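Local coordinates for protein protease VP4 (Blotched snakehead virus, PDB 2GEF) that is a serine protease that uses a serine/lysine catalytic dyad, probably to cleave the viral polyprotein from which it derives, at residues V36-D40 / N41-S45; I49-R52 / G53-D57; M59-D62 / V63-S66; F169-L172 / K173-A177. All coordinates share one frame; numbering follows the deposited sequence.

Contact 1: V36-D40 / N41-S45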
loop_
_atom_site.group_PDB
_atom_site.type_symbol
_atom_site.label_atom_id
_atom_site.label_comp_id
_atom_site.label_asym_id
_atom_site.label_seq_id
_atom_site.Cartn_x
_atom_site.Cartn_y
_atom_site.Cartn_z
ATOM N N VAL A 36 -2.142 -2.046 -8.108
ATOM C CA VAL A 36 -2.085 -2.215 -9.565
ATOM C C VAL A 36 -3.562 -2.587 -10.046
ATOM O O VAL A 36 -4.366 -3.213 -9.283
ATOM C CB VAL A 36 -1.015 -3.243 -9.988
ATOM C CG1 VAL A 36 0.360 -2.955 -9.407
ATOM C CG2 VAL A 36 -1.444 -4.678 -9.667
ATOM N N ALA A 37 -3.898 -2.175 -11.264
ATOM C CA ALA A 37 -5.136 -2.495 -11.918
ATOM C C ALA A 37 -4.874 -2.618 -13.426
ATOM O O ALA A 37 -3.892 -1.990 -13.989
ATOM C CB ALA A 37 -6.152 -1.477 -11.646
ATOM N N PHE A 38 -5.698 -3.471 -14.043
ATOM C CA PHE A 38 -5.620 -3.837 -15.516
ATOM C C PHE A 38 -6.896 -3.589 -16.280
ATOM O O PHE A 38 -7.902 -4.147 -15.916
ATOM C CB PHE A 38 -5.174 -5.321 -15.666
ATOM C CG PHE A 38 -4.064 -5.692 -14.702
ATOM C CD1 PHE A 38 -4.356 -6.213 -13.454
ATOM C CD2 PHE A 38 -2.753 -5.460 -15.046
ATOM C CE1 PHE A 38 -3.320 -6.477 -12.501
ATOM C CE2 PHE A 38 -1.713 -5.736 -14.177
ATOM C CZ PHE A 38 -2.009 -6.260 -12.866
ATOM N N GLY A 39 -6.878 -2.836 -17.392
ATOM C CA GLY A 39 -8.022 -2.929 -18.358
ATOM C C GLY A 39 -7.562 -3.402 -19.760
ATOM O O GLY A 39 -6.363 -3.759 -19.963
ATOM N N ASP A 40 -8.501 -3.398 -20.707
ATOM C CA ASP A 40 -8.250 -3.547 -22.137
ATOM C C ASP A 40 -7.386 -2.295 -22.336
ATOM O O ASP A 40 -7.558 -1.363 -21.608
ATOM C CB ASP A 40 -9.583 -3.354 -22.979
ATOM C CG ASP A 40 -10.743 -4.120 -22.461
ATOM O OD1 ASP A 40 -10.574 -5.140 -21.759
ATOM O OD2 ASP A 40 -11.871 -3.666 -22.792
ATOM N N ASN A 41 -6.424 -2.203 -23.195
ATOM C CA ASN A 41 -5.836 -0.798 -23.280
ATOM C C ASN A 41 -4.658 -0.496 -22.413
ATOM O O ASN A 41 -3.577 -0.385 -22.920
ATOM C CB ASN A 41 -6.908 0.335 -23.047
ATOM C CG ASN A 41 -6.330 1.785 -23.263
ATOM O OD1 ASN A 41 -5.884 2.465 -22.315
ATOM N ND2 ASN A 41 -6.362 2.253 -24.517
ATOM N N HIS A 42 -4.869 -0.373 -21.091
ATOM C CA HIS A 42 -3.799 -0.041 -20.121
ATOM C C HIS A 42 -3.892 -0.688 -18.687
ATOM O O HIS A 42 -4.933 -1.074 -18.223
ATOM C CB HIS A 42 -3.529 1.512 -20.123
ATOM C CG HIS A 42 -4.401 2.278 -19.186
ATOM N ND1 HIS A 42 -5.717 1.938 -18.952
ATOM C CD2 HIS A 42 -4.125 3.299 -18.332
ATOM C CE1 HIS A 42 -6.212 2.723 -17.997
ATOM N NE2 HIS A 42 -5.275 3.577 -17.629
ATOM N N SER A 43 -2.749 -0.747 -18.039
ATOM C CA SER A 43 -2.541 -1.091 -16.673
ATOM C C SER A 43 -2.105 0.162 -15.941
ATOM O O SER A 43 -1.582 1.081 -16.574
ATOM C CB SER A 43 -1.451 -2.163 -16.511
ATOM O OG SER A 43 -1.714 -3.230 -17.436
ATOM N N THR A 44 -2.368 0.167 -14.614
ATOM C CA THR A 44 -2.047 1.233 -13.713
ATOM C C THR A 44 -1.240 0.695 -12.495
ATOM O O THR A 44 -1.386 -0.406 -12.164
ATOM C CB THR A 44 -3.411 1.988 -13.144
ATOM O OG1 THR A 44 -4.273 1.011 -12.485
ATOM C CG2 THR A 44 -4.200 2.659 -14.283
ATOM N N SER A 45 -0.403 1.537 -11.900
ATOM C CA SER A 45 0.345 1.257 -10.666
ATOM C C SER A 45 0.366 2.622 -10.012
ATOM O O SER A 45 0.769 3.681 -10.681
ATOM C CB SER A 45 1.812 0.900 -11.065
ATOM O OG SER A 45 2.515 0.506 -9.988
#
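Ala37 and Thr44 face each other as an antiparallel hydrogen-bonded pair, and here the packing is closest. Thr44 N gives a straight bond to Ala37 O at 2.7 Å, while the return bond from Ala37 N to Thr44 O is longer, 3.2 Å, its donor lying well above the carbonyl plane. On the same face the Ala37 methyl CB meets Thr44 OG1 at 3.2 Å; chi1 of 58° sets that hydroxyl between the backbone N and the carbonyl carbon, on the side of the methyl. Both side chains also rest on Met129. The two strands, 31-38 and 43-52, form a beta hairpin, their short segments running antiparallel at 172°. On its other face Val36, Phe38 and Ser45 meet helix 170-178, Val36 lying against the catalytic Lys173, while Ser43 lies against Leu12. There Ser43 OG sits at the edge of the Phe38 ring, near its plane, 3.4 Å from CD2, and Val36 CG1 comes within 4.1 Å of Ser45 OG, a hydroxyl hydrogen-bonded to Leu172 O. Toward the turn the contact thins into solvent. Gly39 N still bonds His42 O at 2.8 Å, but the 2.9 Å bond from His42 N to Asp40 O is bent to 133°, and the side chains of Asp40 and Asn41 lead outward from the exposed tip.

Contact 2: I49-R52 / G53-D57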
loop_
_atom_site.group_PDB
_atom_site.type_symbol
_atom_site.label_atom_id
_atom_site.label_comp_id
_atom_site.label_asym_id
_atom_site.label_seq_id
_atom_site.Cartn_x
_atom_site.Cartn_y
_atom_site.Cartn_z
ATOM N N ILE A 49 -1.921 4.967 0.788
ATOM C CA ILE A 49 -1.419 5.051 2.146
ATOM C C ILE A 49 -2.458 4.455 2.987
ATOM O O ILE A 49 -3.562 4.773 2.729
ATOM C CB ILE A 49 -1.095 6.453 2.672
ATOM C CG1 ILE A 49 -0.208 6.255 3.925
ATOM C CG2 ILE A 49 -2.388 7.392 2.880
ATOM C CD1 ILE A 49 0.308 7.452 4.482
ATOM N N ALA A 50 -2.110 3.446 3.796
ATOM C CA ALA A 50 -3.042 2.929 4.819
ATOM C C ALA A 50 -2.783 3.774 6.096
ATOM O O ALA A 50 -1.570 3.918 6.538
ATOM C CB ALA A 50 -2.698 1.558 5.150
ATOM N N VAL A 51 -3.870 4.284 6.682
ATOM C CA VAL A 51 -3.765 5.066 8.024
ATOM C C VAL A 51 -4.735 4.463 8.957
ATOM O O VAL A 51 -5.862 4.122 8.581
ATOM C CB VAL A 51 -4.005 6.615 7.823
ATOM C CG1 VAL A 51 -3.454 7.442 9.125
ATOM C CG2 VAL A 51 -3.129 7.042 6.683
ATOM N N ARG A 52 -4.307 4.264 10.178
ATOM C CA ARG A 52 -5.288 3.846 11.245
ATOM C C ARG A 52 -6.345 4.896 11.630
ATOM O O ARG A 52 -6.108 6.095 11.677
ATOM C CB ARG A 52 -4.583 3.165 12.439
ATOM C CG ARG A 52 -3.443 4.009 13.165
ATOM C CD ARG A 52 -3.114 3.502 14.585
ATOM N NE ARG A 52 -2.136 4.375 15.292
ATOM C CZ ARG A 52 -0.824 4.323 15.124
ATOM N NH1 ARG A 52 -0.112 5.118 15.863
ATOM N NH2 ARG A 52 -0.214 3.568 14.172
ATOM N N GLY A 53 -7.538 4.375 11.847
ATOM C CA GLY A 53 -8.781 5.105 12.289
ATOM C C GLY A 53 -9.572 5.313 10.997
ATOM O O GLY A 53 -9.196 4.833 9.931
ATOM N N ASP A 54 -10.654 6.066 11.100
ATOM C CA ASP A 54 -11.468 6.320 9.958
ATOM C C ASP A 54 -11.314 7.727 9.371
ATOM O O ASP A 54 -11.545 8.720 10.004
ATOM C CB ASP A 54 -12.910 5.733 10.145
ATOM C CG ASP A 54 -13.960 6.758 10.476
ATOM O OD1 ASP A 54 -13.538 7.836 10.897
ATOM O OD2 ASP A 54 -15.174 6.467 10.461
ATOM N N HIS A 55 -10.804 7.755 8.144
ATOM C CA HIS A 55 -10.472 8.980 7.386
ATOM C C HIS A 55 -11.238 8.946 6.152
ATOM O O HIS A 55 -10.779 9.417 5.105
ATOM C CB HIS A 55 -8.970 9.092 7.077
ATOM C CG HIS A 55 -8.085 8.916 8.295
ATOM N ND1 HIS A 55 -7.673 9.977 9.083
ATOM C CD2 HIS A 55 -7.598 7.805 8.885
ATOM C CE1 HIS A 55 -6.931 9.526 10.091
ATOM N NE2 HIS A 55 -6.907 8.205 10.020
ATOM N N ARG A 56 -12.429 8.361 6.295
ATOM C CA ARG A 56 -13.532 8.377 5.308
ATOM C C ARG A 56 -13.726 9.794 4.687
ATOM O O ARG A 56 -13.984 9.952 3.447
ATOM C CB ARG A 56 -14.796 7.846 5.956
ATOM C CG ARG A 56 -14.634 6.387 6.136
ATOM C CD ARG A 56 -15.693 5.666 7.039
ATOM N NE ARG A 56 -16.643 5.061 6.116
ATOM C CZ ARG A 56 -17.896 4.730 6.490
ATOM N NH1 ARG A 56 -18.225 4.877 7.798
ATOM N NH2 ARG A 56 -18.788 4.280 5.562
ATOM N N ASP A 57 -13.572 10.811 5.534
ATOM C CA ASP A 57 -13.775 12.201 5.069
ATOM C C ASP A 57 -12.844 12.610 3.984
ATOM O O ASP A 57 -12.979 13.687 3.464
ATOM C CB ASP A 57 -13.559 13.239 6.164
ATOM C CG ASP A 57 -12.247 13.079 6.907
ATOM O OD1 ASP A 57 -12.025 12.000 7.431
ATOM O OD2 ASP A 57 -11.466 14.044 6.980
#
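His55 NE2 reaches back to the main chain of Arg52 and donates a hydrogen bond to its carbonyl O at 2.8 Å, the one such bond joining 49-52 to 53-57. It is fairly straight, 160° at the hydrogen. Relative to the imidazole, the acceptor lies at the ring edge and almost in its plane; relative to the carbonyl, the donor stands above the plane, 45° out of it. With CG anti to the carbonyl carbon of its own residue (chi1 -51°), the His55 ring is swung back toward the end of the strand. The carbonyl can only accept, which is consistent with a proton on NE2.

The apolar part falls to Val51, whose side chain sets out toward the turn. Its CG1 lies 3.6 Å from His55 NE2 and its CB 3.9 Å from His55 CD2, the two side chains crossing at about a right angle. The methyl approaches the ring obliquely.

Polar anchoring comes from farther away. Thr105 OG1 is hydrogen-bonded to both Gly53 O and His55 N, tying the turn to strand 104-109, and Arg52 points away from the turn, its NH2 bonding the carbonyls of Ala144 and Leu147 at the end of helix 138-146.

Gly53, with its positive phi, takes the chain out of the strand. The arrangement is a strand-ending turn, closed by a histidine-to-main-chain hydrogen bond, between strand 43-52 and helix 61-64.

Contact 3: M59-D62 / V63-S66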
loop_
_atom_site.group_PDB
_atom_site.type_symbol
_atom_site.label_atom_id
_atom_site.label_comp_id
_atom_site.label_asym_id
_atom_site.label_seq_id
_atom_site.Cartn_x
_atom_site.Cartn_y
_atom_site.Cartn_z
HETATM N N MSE A 59 -11.723 10.155 1.638
HETATM C CA MSE A 59 -12.072 9.307 0.487
HETATM C C MSE A 59 -12.974 9.981 -0.480
HETATM O O MSE A 59 -13.847 10.769 -0.042
HETATM C CB MSE A 59 -12.845 8.103 0.973
HETATM C CG MSE A 59 -11.910 7.200 1.885
HETATM SE SE MSE A 59 -12.711 5.708 2.669
HETATM C CE MSE A 59 -12.652 4.564 1.169
ATOM N N SER A 60 -12.870 9.617 -1.762
ATOM C CA SER A 60 -14.024 9.802 -2.739
ATOM C C SER A 60 -15.350 9.184 -2.183
ATOM O O SER A 60 -15.267 8.157 -1.461
ATOM C CB SER A 60 -13.664 9.122 -4.086
ATOM O OG SER A 60 -14.732 9.246 -4.963
ATOM N N PRO A 61 -16.553 9.741 -2.516
ATOM C CA PRO A 61 -17.834 9.032 -2.082
ATOM C C PRO A 61 -18.008 7.599 -2.731
ATOM O O PRO A 61 -18.572 6.651 -2.165
ATOM C CB PRO A 61 -18.936 9.992 -2.559
ATOM C CG PRO A 61 -18.244 11.363 -2.812
ATOM C CD PRO A 61 -16.817 11.056 -3.177
ATOM N N ASP A 62 -17.426 7.445 -3.926
ATOM C CA ASP A 62 -17.629 6.296 -4.786
ATOM C C ASP A 62 -16.929 5.116 -4.121
ATOM O O ASP A 62 -17.251 3.984 -4.506
ATOM C CB ASP A 62 -16.916 6.508 -6.130
ATOM C CG ASP A 62 -17.637 7.524 -7.064
ATOM O OD1 ASP A 62 -18.850 7.804 -6.929
ATOM O OD2 ASP A 62 -16.933 8.026 -7.958
ATOM N N VAL A 63 -16.007 5.337 -3.148
ATOM C CA VAL A 63 -15.360 4.205 -2.408
ATOM C C VAL A 63 -15.609 4.061 -0.897
ATOM O O VAL A 63 -15.400 2.988 -0.307
ATOM C CB VAL A 63 -13.865 4.151 -2.706
ATOM C CG1 VAL A 63 -13.210 3.357 -1.685
ATOM C CG2 VAL A 63 -13.593 3.491 -4.151
ATOM N N ARG A 64 -16.072 5.147 -0.297
ATOM C CA ARG A 64 -16.458 5.232 1.131
ATOM C C ARG A 64 -17.239 4.092 1.777
ATOM O O ARG A 64 -16.969 3.859 2.905
ATOM C CB ARG A 64 -17.156 6.571 1.512
ATOM C CG ARG A 64 -16.369 7.898 1.319
ATOM C CD ARG A 64 -16.666 9.086 2.346
ATOM N NE ARG A 64 -17.464 10.173 1.794
ATOM C CZ ARG A 64 -17.038 11.359 1.357
ATOM N NH1 ARG A 64 -17.928 12.191 0.921
ATOM N NH2 ARG A 64 -15.783 11.763 1.346
ATOM N N ASP A 65 -18.208 3.448 1.130
ATOM C CA ASP A 65 -18.985 2.326 1.699
ATOM C C ASP A 65 -18.338 0.941 1.588
ATOM O O ASP A 65 -18.953 -0.069 1.900
ATOM C CB ASP A 65 -20.356 2.085 0.955
ATOM C CG ASP A 65 -21.227 3.339 0.750
ATOM O OD1 ASP A 65 -21.480 4.088 1.708
ATOM O OD2 ASP A 65 -21.699 3.526 -0.398
ATOM N N SER A 66 -17.217 0.858 0.919
ATOM C CA SER A 66 -16.581 -0.450 0.665
ATOM C C SER A 66 -15.665 -0.747 1.879
ATOM O O SER A 66 -15.082 0.171 2.402
ATOM C CB SER A 66 -15.823 -0.356 -0.712
ATOM O OG SER A 66 -15.543 -1.648 -1.232
#
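Arg64 folds back over Met59, a selenomethionine, and the start of the short, weakly bonded helix 61-64, which opens with Ser60 as its N-cap. The capping bond, from Asp62 N to Ser60 OG, is itself weak. Ser60 O receives two further weak bonds, from Val63 N at 3.4 Å and from Arg64 N at 3.3 Å, so one carbonyl serves two successive donors in this single turn.

Arg64 first passes its aliphatic part across that carbonyl: CG lies 3.0 Å from Ser60 O and 3.5 Å from Met59 CB. Bends at chi2 and chi3 (-148° and -106°) then carry the guanidinium back along the chain. One of its faces is covered by the proline, with Pro61 N 4.2 Å above the plane and over its centre, and the two side chains run side by side in the same direction.

Val63 crosses the far end of the Met59 side chain at about a right angle, and Met59 CE lies 3.5 Å from Val63 O. Met59 is buried, packing also on Thr105 and Leu107 of strand 104-109, whereas Ser60 and Pro61 touch Trp126. Beside the helix, the selenium of Met59 passes 4.1 Å from Arg64 CA.

Contact 4: F169-L172 / K173-A177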
loop_
_atom_site.group_PDB
_atom_site.type_symbol
_atom_site.label_atom_id
_atom_site.label_comp_id
_atom_site.label_asym_id
_atom_site.label_seq_id
_atom_site.Cartn_x
_atom_site.Cartn_y
_atom_site.Cartn_z
ATOM N N PHE A 169 3.268 -9.129 -9.867
ATOM C CA PHE A 169 3.332 -7.666 -10.267
ATOM C C PHE A 169 4.390 -6.833 -9.573
ATOM O O PHE A 169 4.284 -5.640 -9.571
ATOM C CB PHE A 169 1.917 -6.993 -10.249
ATOM C CG PHE A 169 0.827 -7.924 -10.874
ATOM C CD1 PHE A 169 0.912 -8.308 -12.241
ATOM C CD2 PHE A 169 -0.281 -8.391 -10.119
ATOM C CE1 PHE A 169 -0.042 -9.231 -12.804
ATOM C CE2 PHE A 169 -1.232 -9.279 -10.709
ATOM C CZ PHE A 169 -1.072 -9.710 -12.032
ATOM N N GLY A 170 5.398 -7.442 -9.011
ATOM C CA GLY A 170 6.483 -6.706 -8.368
ATOM C C GLY A 170 7.104 -5.559 -9.202
ATOM O O GLY A 170 7.260 -4.445 -8.796
ATOM N N ASN A 171 7.570 -5.880 -10.367
ATOM C CA ASN A 171 8.009 -4.896 -11.287
ATOM C C ASN A 171 7.098 -3.696 -11.618
ATOM O O ASN A 171 7.528 -2.595 -11.717
ATOM C CB ASN A 171 8.284 -5.628 -12.584
ATOM C CG ASN A 171 9.130 -4.799 -13.455
ATOM O OD1 ASN A 171 8.699 -3.719 -13.910
ATOM N ND2 ASN A 171 10.393 -5.162 -13.551
ATOM N N LEU A 172 5.833 -3.916 -11.880
ATOM C CA LEU A 172 4.940 -2.821 -12.060
ATOM C C LEU A 172 4.654 -2.047 -10.730
ATOM O O LEU A 172 4.446 -0.805 -10.764
ATOM C CB LEU A 172 3.595 -3.394 -12.607
ATOM C CG LEU A 172 2.413 -2.462 -12.888
ATOM C CD1 LEU A 172 2.788 -1.606 -13.983
ATOM C CD2 LEU A 172 1.189 -3.391 -13.322
ATOM N N LYS A 173 4.540 -2.814 -9.633
ATOM C CA LYS A 173 4.503 -2.242 -8.277
ATOM C C LYS A 173 5.648 -1.345 -7.966
ATOM O O LYS A 173 5.332 -0.241 -7.492
ATOM C CB LYS A 173 4.229 -3.257 -7.151
ATOM C CG LYS A 173 2.899 -3.675 -7.131
ATOM C CD LYS A 173 2.820 -4.967 -6.224
ATOM C CE LYS A 173 1.561 -5.666 -6.531
ATOM N NZ LYS A 173 0.604 -5.477 -5.485
ATOM N N ALA A 174 6.913 -1.701 -8.347
ATOM C CA ALA A 174 8.111 -0.915 -8.044
ATOM C C ALA A 174 8.025 0.422 -8.772
ATOM O O ALA A 174 8.416 1.485 -8.214
ATOM C CB ALA A 174 9.377 -1.646 -8.556
ATOM N N ARG A 175 7.485 0.418 -10.002
ATOM C CA ARG A 175 7.282 1.676 -10.681
ATOM C C ARG A 175 6.613 2.730 -9.792
ATOM O O ARG A 175 6.971 3.821 -9.808
ATOM C CB ARG A 175 6.427 1.480 -11.942
ATOM C CG ARG A 175 6.967 0.552 -12.912
ATOM C CD ARG A 175 8.186 1.167 -13.546
ATOM N NE ARG A 175 8.537 0.415 -14.734
ATOM C CZ ARG A 175 9.207 0.901 -15.774
ATOM N NH1 ARG A 175 9.644 2.208 -15.803
ATOM N NH2 ARG A 175 9.433 0.051 -16.783
ATOM N N ALA A 176 5.626 2.371 -9.004
ATOM C CA ALA A 176 4.771 3.267 -8.265
ATOM C C ALA A 176 5.593 3.814 -7.122
ATOM O O ALA A 176 5.504 4.982 -6.729
ATOM C CB ALA A 176 3.532 2.450 -7.759
ATOM N N ALA A 177 6.437 2.982 -6.588
ATOM C CA ALA A 177 7.264 3.411 -5.501
ATOM C C ALA A 177 8.372 4.325 -6.019
ATOM O O ALA A 177 8.642 5.311 -5.390
ATOM C CB ALA A 177 7.893 2.162 -4.812
#
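Phe169, at the N-cap position, offers its carbonyl O to Lys173 N in the first turn of helix 170-178. This bond is 2.8 Å long and nearly linear, 168° at the hydrogen, with the donor almost in line with the carbonyl. The lysine chain then runs along the same residue: Lys173 CG lies 3.4 Å from Phe169 O, and CE passes 4.0 Å from Phe169 CB. Meanwhile the phenyl ring leads away to meet Phe38 of strand 31-38, the planes at about 50°.

Gly170 O takes the next bond, from Ala174 N at 2.8 Å, with the Ala174 methyl resting 3.5 Å from the same oxygen. This is the i to i+4 pattern of an alpha-helix, and it carries half of the serine/lysine dyad: Lys173 is an active-site residue, and its side chain extends to that of the nucleophile Ser136. A bend at chi4 (-105°) turns NZ out of the line of the chain, and NZ also has a weak hydrogen bond with Thr156 OG1.

Asn171 O receives a weak bond from Arg175 N, 3.5 Å, while the arginine's CG sits close to the same carbonyl, 3.4 Å from its O. At Leu172, the carbonyl O is 3.2 Å from Arg175 CB and is hydrogen-bonded to Ser45 OG of strand 43-52.

Contact 4 is the buried one, contact 1 partly buried, and contacts 2 and 3 lie at the surface, away from the dyad. Contacts 1 and 4 touch: Val36 CG1 packs 3.5 Å from Lys173 CG, so one hairpin face flanks the catalytic lysine. Contacts 1 and 2 use opposite ends of strand 43-52, their centres about 25 Å apart. Contacts 2 and 3 adjoin through a probable hydrogen bond, Arg56 NH2 to Arg64 O at 3.2 Å. Their chemistry differs accordingly: cross-strand backbone pairing in contact 1, a histidine-to-carbonyl bond in contact 2, weak helix bonds under a folded arginine in contact 3, and stronger helical bonds opening contact 4.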